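Local coordinates for NAD(+) phosphorylase MbcT (Mycobacterium tuberculosis, PDB 6FKG), which degrades NAD(+) by phosphorolysis, yielding ADP-ribose 1''-phosphate and nicotinamide, and kills the cell unless its antitoxin MbcA blocks the active site, at residues 39-42 / 48-51; 134-139 / 154-159. One frame throughout, in Å; residues are numbered along the deposited sequence.

Contact 1 of 2, residues 39-42 / 48-51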
ATOM      1  N   GLU B  39      23.190  26.301   2.823  1.00 32.23           N
ATOM      2  CA  GLU B  39      22.710  24.943   2.589  1.00 29.47           C
ATOM      3  C   GLU B  39      21.891  24.374   3.756  1.00 30.34           C
ATOM      4  O   GLU B  39      21.061  23.503   3.548  1.00 35.74           O
ATOM      5  CB  GLU B  39      23.870  24.028   2.291  1.00 35.07           C
ATOM      6  CG  GLU B  39      24.645  24.497   1.088  1.00 53.08           C
ATOM      7  CD  GLU B  39      23.821  24.459  -0.190  1.00 57.37           C
ATOM      8  OE1 GLU B  39      22.897  23.614  -0.287  1.00 50.37           O
ATOM      9  OE2 GLU B  39      24.100  25.288  -1.089  1.00 53.62           O
ATOM     10  N   GLY B  40      22.135  24.860   4.966  1.00 36.07           N
ATOM     11  CA  GLY B  40      21.429  24.350   6.129  1.00 39.17           C
ATOM     12  C   GLY B  40      19.955  24.712   6.081  1.00 36.40           C
ATOM     13  O   GLY B  40      19.072  23.878   6.356  1.00 33.31           O
ATOM     14  N   ALA B  41      19.689  25.965   5.732  1.00 33.06           N
ATOM     15  CA  ALA B  41      18.326  26.431   5.552  1.00 33.37           C
ATOM     16  C   ALA B  41      17.650  25.663   4.422  1.00 30.22           C
ATOM     17  O   ALA B  41      16.455  25.387   4.480  1.00 31.82           O
ATOM     18  CB  ALA B  41      18.309  27.930   5.277  1.00 30.00           C
ATOM     19  N   ARG B  42      18.407  25.303   3.392  1.00 30.72           N
ATOM     20  CA  ARG B  42      17.831  24.502   2.316  1.00 28.07           C
ATOM     21  C   ARG B  42      17.499  23.081   2.778  1.00 32.11           C
ATOM     22  O   ARG B  42      16.470  22.523   2.409  1.00 32.66           O
ATOM     23  CB  ARG B  42      18.777  24.430   1.114  1.00 32.57           C
ATOM     24  CG  ARG B  42      18.220  23.635  -0.044  1.00 36.96           C
ATOM     25  CD  ARG B  42      19.316  23.253  -1.022  1.00 45.58           C
ATOM     26  NE  ARG B  42      18.913  23.530  -2.388  1.00 64.40           N
ATOM     27  CZ  ARG B  42      19.758  23.786  -3.381  1.00 69.35           C
ATOM     28  NH1 ARG B  42      21.072  23.784  -3.162  1.00 62.02           N
ATOM     29  NH2 ARG B  42      19.286  24.045  -4.594  1.00 68.84           N
ATOM     30  N   TRP B  48      11.533  31.590   7.087  1.00 32.43           N
ATOM     31  CA  TRP B  48      11.183  32.301   5.862  1.00 31.94           C
ATOM     32  C   TRP B  48      11.561  31.576   4.560  1.00 33.63           C
ATOM     33  O   TRP B  48      11.632  32.196   3.514  1.00 33.67           O
ATOM     34  CB  TRP B  48      11.840  33.693   5.875  1.00 33.90           C
ATOM     35  CG  TRP B  48      11.281  34.600   6.942  1.00 32.34           C
ATOM     36  CD1 TRP B  48      11.758  34.778   8.213  1.00 33.78           C
ATOM     37  CD2 TRP B  48      10.124  35.445   6.824  1.00 32.51           C
ATOM     38  NE1 TRP B  48      10.961  35.687   8.894  1.00 34.23           N
ATOM     39  CE2 TRP B  48       9.957  36.106   8.060  1.00 33.19           C
ATOM     40  CE3 TRP B  48       9.211  35.702   5.794  1.00 34.54           C
ATOM     41  CZ2 TRP B  48       8.923  37.025   8.284  1.00 35.10           C
ATOM     42  CZ3 TRP B  48       8.177  36.621   6.023  1.00 31.35           C
ATOM     43  CH2 TRP B  48       8.051  37.266   7.255  1.00 34.71           C
ATOM     44  N   ASN B  49      11.806  30.272   4.611  1.00 31.09           N
ATOM     45  CA  ASN B  49      12.016  29.527   3.363  1.00 26.95           C
ATOM     46  C   ASN B  49      11.616  28.078   3.498  1.00 26.99           C
ATOM     47  O   ASN B  49      11.944  27.424   4.488  1.00 28.70           O
ATOM     48  CB  ASN B  49      13.487  29.596   2.891  1.00 28.56           C
ATOM     49  CG  ASN B  49      14.424  28.804   3.776  1.00 30.30           C
ATOM     50  OD1 ASN B  49      14.800  29.265   4.854  1.00 28.94           O
ATOM     51  ND2 ASN B  49      14.792  27.600   3.336  1.00 29.43           N
ATOM     52  N   PRO B  50      10.914  27.560   2.485  1.00 31.01           N
ATOM     53  CA  PRO B  50      10.649  26.123   2.466  1.00 29.65           C
ATOM     54  C   PRO B  50      11.968  25.403   2.218  1.00 27.64           C
ATOM     55  O   PRO B  50      12.911  26.023   1.716  1.00 32.87           O
ATOM     56  CB  PRO B  50       9.693  25.958   1.286  1.00 35.37           C
ATOM     57  CG  PRO B  50      10.130  27.042   0.338  1.00 36.80           C
ATOM     58  CD  PRO B  50      10.522  28.211   1.222  1.00 31.46           C
ATOM     59  N   PRO B  51      12.037  24.118   2.570  1.00 33.63           N
ATOM     60  CA  PRO B  51      13.254  23.343   2.331  1.00 34.11           C
ATOM     61  C   PRO B  51      13.388  22.915   0.872  1.00 40.16           C
ATOM     62  O   PRO B  51      12.423  23.027   0.119  1.00 35.48           O
ATOM     63  CB  PRO B  51      13.078  22.132   3.247  1.00 36.06           C
ATOM     64  CG  PRO B  51      11.593  21.981   3.403  1.00 38.58           C
ATOM     65  CD  PRO B  51      11.023  23.359   3.331  1.00 36.39           C
TER
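A side-chain-to-backbone hydrogen bond ties the loop at Asn49 to the short helix 39-44 at Ala41, joining a helix of the RES domain to the loop that leads from this helix to strand 56-60. Asn49 ND2 donates to Ala41 O over 3.0 Å, nearly straight at 159°. The carbonyl oxygen lies in the plane of the Asn49 amide, whereas ND2 stands above the plane of the Ala41 carbonyl. CG set between its own backbone N and carbonyl carbon (chi1 70°) turns the amide toward the helix. Asn49 ND2 gives a second, more bent bond of 2.9 Å to Pro50 O. OD1 is hydrogen-bonded to Tyr58 OH; these three bonds fix the rotation of the group. Ala41 CB lies 3.8 Å from Asn49 OD1. Further along, Pro51 packs against the helix backbone, its CA 3.3 Å and its CB 3.5 Å from Arg42 O, and Arg42 also shares a backbone hydrogen bond with Leu52. The antitoxin MbcA reaches the helix through its Glu111, bonded to Gly40 N, and its Val113, packed on Ala41. Strand 56-60 touches Ala41 through Ala56 and Tyr58, while helix 126-137 meets the loop, Cys128 against Trp48 and His133 against Pro50.

Contact 2 of 2, residues 134-139 / 154-159; sequences AAWFLH and VVTAYE
Trp136, in the last turn of helix 126-137, meets Thr156 and Ala157 where strand 150-156 gives way to helix 158-161. The close part is small and made by van der Waals contact, with no hydrogen bond across it. Ala157 CB comes up to the pyrrole edge of the indole, near the ring plane, 3.8 Å from Trp136 NE1 and 4.0 Å from Trp136 CD1. Thr156 approaches the same corner at a slant, its CB 4.1 Å from Trp136 CD1, and its OG1 lies 4.1 Å from Trp136 CB, again a van der Waals contact. With CG anti to the backbone N (chi1 164°), the indole runs past the strand end and presents its pyrrole edge to Ala157. Phe54 stacks on this ring and Arg161 makes a cation-pi contact with it; the same arginine bonds Trp136 O through NH1, so one residue holds both the ring and the backbone of the tryptophan. The Tyr60 ring of MbcA also meets the Trp136 ring, with the planes inclined at about 50°.

Two helix ends meet here. Helix 126-137 closes in a Schellman motif, with His139 as the C-prime residue at positive phi and its N bonded to Trp136 O at 3.0 Å, whereas Ala157 is the N-cap of helix 158-161, also at positive phi (51°). Its backbone is paired with Pro55.

Beyond the indole corner the segments diverge. The exposed His139 is directed away from the strand, and its imidazole turns back over the helix end, where ND1 makes a weak bond of 3.3 Å to Phe137 O. MbcA takes up this looser flank: its Asp63 packs on His139, its Leu8 on Phe137 and its Val7 on Leu138.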
ATOM      1  N   ALA B 134       7.691  32.731  -2.548  1.00 31.03           N
ATOM      2  CA  ALA B 134       7.211  33.575  -3.644  1.00 33.78           C
ATOM      3  C   ALA B 134       8.221  34.668  -4.003  1.00 34.24           C
ATOM      4  O   ALA B 134       8.418  34.966  -5.179  1.00 33.57           O
ATOM      5  CB  ALA B 134       5.865  34.196  -3.283  1.00 34.62           C
ATOM      6  N   ALA B 135       8.858  35.268  -3.000  1.00 30.57           N
ATOM      7  CA  ALA B 135       9.832  36.330  -3.264  1.00 30.37           C
ATOM      8  C   ALA B 135      10.989  35.766  -4.078  1.00 34.14           C
ATOM      9  O   ALA B 135      11.450  36.392  -5.042  1.00 33.28           O
ATOM     10  CB  ALA B 135      10.347  36.952  -1.958  1.00 30.95           C
ATOM     11  N   TRP B 136      11.450  34.580  -3.688  1.00 32.70           N
ATOM     12  CA  TRP B 136      12.527  33.905  -4.412  1.00 30.52           C
ATOM     13  C   TRP B 136      12.093  33.546  -5.822  1.00 33.63           C
ATOM     14  O   TRP B 136      12.853  33.693  -6.790  1.00 30.50           O
ATOM     15  CB  TRP B 136      12.959  32.645  -3.673  1.00 30.27           C
ATOM     16  CG  TRP B 136      13.788  31.708  -4.532  1.00 31.25           C
ATOM     17  CD1 TRP B 136      15.131  31.802  -4.792  1.00 30.03           C
ATOM     18  CD2 TRP B 136      13.320  30.551  -5.238  1.00 32.13           C
ATOM     19  NE1 TRP B 136      15.527  30.763  -5.622  1.00 33.95           N
ATOM     20  CE2 TRP B 136      14.434  29.981  -5.899  1.00 34.06           C
ATOM     21  CE3 TRP B 136      12.067  29.926  -5.359  1.00 29.90           C
ATOM     22  CZ2 TRP B 136      14.331  28.821  -6.672  1.00 34.14           C
ATOM     23  CZ3 TRP B 136      11.966  28.772  -6.137  1.00 34.36           C
ATOM     24  CH2 TRP B 136      13.094  28.231  -6.777  1.00 33.24           C
ATOM     25  N   PHE B 137      10.860  33.071  -5.932  1.00 33.36           N
ATOM     26  CA  PHE B 137      10.298  32.700  -7.220  1.00 32.25           C
ATOM     27  C   PHE B 137      10.278  33.893  -8.179  1.00 30.88           C
ATOM     28  O   PHE B 137      10.513  33.730  -9.375  1.00 36.93           O
ATOM     29  CB  PHE B 137       8.890  32.134  -7.030  1.00 31.81           C
ATOM     30  CG  PHE B 137       8.234  31.719  -8.308  1.00 41.90           C
ATOM     31  CD1 PHE B 137       8.572  30.521  -8.910  1.00 38.53           C
ATOM     32  CD2 PHE B 137       7.289  32.532  -8.914  1.00 49.95           C
ATOM     33  CE1 PHE B 137       7.977  30.133 -10.096  1.00 47.21           C
ATOM     34  CE2 PHE B 137       6.696  32.154 -10.099  1.00 49.15           C
ATOM     35  CZ  PHE B 137       7.040  30.950 -10.690  1.00 45.14           C
ATOM     36  N   LEU B 138      10.029  35.088  -7.642  1.00 32.80           N
ATOM     37  CA  LEU B 138       9.984  36.328  -8.423  1.00 36.83           C
ATOM     38  C   LEU B 138      11.365  36.951  -8.649  1.00 41.23           C
ATOM     39  O   LEU B 138      11.471  38.075  -9.135  1.00 36.32           O
ATOM     40  CB  LEU B 138       9.077  37.359  -7.737  1.00 35.01           C
ATOM     41  CG  LEU B 138       7.606  36.949  -7.698  1.00 37.33           C
ATOM     42  CD1 LEU B 138       6.808  37.860  -6.760  1.00 39.41           C
ATOM     43  CD2 LEU B 138       7.028  36.970  -9.111  1.00 41.51           C
ATOM     44  N   HIS B 139      12.405  36.206  -8.286  1.00 32.76           N
ATOM     45  CA  HIS B 139      13.795  36.607  -8.462  1.00 31.58           C
ATOM     46  C   HIS B 139      14.187  37.800  -7.604  1.00 34.43           C
ATOM     47  O   HIS B 139      15.096  38.541  -7.948  1.00 40.07           O
ATOM     48  CB  HIS B 139      14.093  36.898  -9.943  1.00 39.68           C
ATOM     49  CG  HIS B 139      14.204  35.663 -10.775  1.00 49.99           C
ATOM     50  ND1 HIS B 139      13.116  34.878 -11.092  1.00 49.94           N
ATOM     51  CD2 HIS B 139      15.281  35.061 -11.335  1.00 53.36           C
ATOM     52  CE1 HIS B 139      13.515  33.851 -11.819  1.00 54.20           C
ATOM     53  NE2 HIS B 139      14.823  33.939 -11.984  1.00 59.24           N
ATOM     54  N   VAL B 154      16.712  37.821   5.062  1.00 28.06           N
ATOM     55  CA  VAL B 154      16.835  36.483   4.510  1.00 28.47           C
ATOM     56  C   VAL B 154      17.317  36.612   3.081  1.00 30.61           C
ATOM     57  O   VAL B 154      16.610  37.184   2.261  1.00 30.70           O
ATOM     58  CB  VAL B 154      15.502  35.730   4.540  1.00 32.41           C
ATOM     59  CG1 VAL B 154      15.719  34.260   4.203  1.00 29.68           C
ATOM     60  CG2 VAL B 154      14.869  35.877   5.922  1.00 36.27           C
ATOM     61  N   VAL B 155      18.519  36.114   2.795  1.00 26.95           N
ATOM     62  CA  VAL B 155      19.097  36.246   1.461  1.00 25.76           C
ATOM     63  C   VAL B 155      18.946  34.923   0.714  1.00 28.43           C
ATOM     64  O   VAL B 155      19.434  33.897   1.162  1.00 30.42           O
ATOM     65  CB  VAL B 155      20.588  36.648   1.519  1.00 28.91           C
ATOM     66  CG1 VAL B 155      21.132  36.856   0.112  1.00 35.63           C
ATOM     67  CG2 VAL B 155      20.755  37.912   2.339  1.00 35.91           C
ATOM     68  N   THR B 156      18.270  34.950  -0.425  1.00 29.62           N
ATOM     69  CA  THR B 156      17.840  33.704  -1.058  1.00 35.71           C
ATOM     70  C   THR B 156      18.613  33.455  -2.342  1.00 35.09           C
ATOM     71  O   THR B 156      18.680  34.331  -3.208  1.00 38.21           O
ATOM     72  CB  THR B 156      16.314  33.715  -1.344  1.00 39.01           C
ATOM     73  OG1 THR B 156      15.964  34.895  -2.072  1.00 43.73           O
ATOM     74  CG2 THR B 156      15.518  33.725  -0.039  1.00 37.92           C
ATOM     75  N   ALA B 157      19.210  32.261  -2.441  1.00 33.15           N
ATOM     76  CA  ALA B 157      20.004  31.859  -3.606  1.00 37.10           C
ATOM     77  C   ALA B 157      21.044  32.931  -3.950  1.00 40.13           C
ATOM     78  O   ALA B 157      21.167  33.366  -5.098  1.00 40.94           O
ATOM     79  CB  ALA B 157      19.101  31.585  -4.789  1.00 36.79           C
ATOM     80  N   TYR B 158      21.767  33.346  -2.913  1.00 37.86           N
ATOM     81  CA  TYR B 158      22.808  34.358  -2.967  1.00 40.13           C
ATOM     82  C   TYR B 158      23.737  34.202  -4.163  1.00 45.84           C
ATOM     83  O   TYR B 158      23.971  35.153  -4.918  1.00 38.64           O
ATOM     84  CB  TYR B 158      23.604  34.298  -1.654  1.00 49.97           C
ATOM     85  CG  TYR B 158      24.993  34.858  -1.712  1.00 52.62           C
ATOM     86  CD1 TYR B 158      26.094  34.060  -1.410  1.00 52.36           C
ATOM     87  CD2 TYR B 158      25.213  36.190  -2.057  1.00 59.66           C
ATOM     88  CE1 TYR B 158      27.383  34.575  -1.465  1.00 65.69           C
ATOM     89  CE2 TYR B 158      26.492  36.714  -2.111  1.00 63.60           C
ATOM     90  CZ  TYR B 158      27.574  35.907  -1.813  1.00 73.12           C
ATOM     91  OH  TYR B 158      28.847  36.439  -1.867  1.00 79.12           O
ATOM     92  N   GLU B 159      24.248  32.989  -4.331  1.00 47.71           N
ATOM     93  CA  GLU B 159      25.270  32.690  -5.330  1.00 53.12           C
ATOM     94  C   GLU B 159      24.828  33.021  -6.759  1.00 48.30           C
ATOM     95  O   GLU B 159      25.597  33.595  -7.531  1.00 49.92           O
ATOM     96  CB  GLU B 159      25.675  31.212  -5.224  1.00 61.16           C
ATOM     97  CG  GLU B 159      26.287  30.802  -3.864  1.00 64.37           C
ATOM     98  CD  GLU B 159      25.250  30.490  -2.765  1.00 69.53           C
ATOM     99  OE1 GLU B 159      24.051  30.807  -2.925  1.00 56.81           O
ATOM    100  OE2 GLU B 159      25.648  29.910  -1.730  1.00 78.55           O
TER

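Overall arrangement
Contact 1 closes before contact 2 opens along the chain, and all four segments belong to the RES domain. Their centres are 11 Å apart, and they touch where Trp48 CB packs 3.7 Å from Val154 CG2. Strand 56-60 links them further: it touches both segments of contact 1 and pairs antiparallel with strand 150-156, which supplies one side of contact 2. Helix 126-137 is shared too, since it carries Trp136 and also packs, through Cys128 and His133, on the loop of contact 1. Loop and helices are thus gathered around one edge of the mixed sheet. MbcA contacts both, consistent with the antitoxin covering this region as it blocks access to the active site.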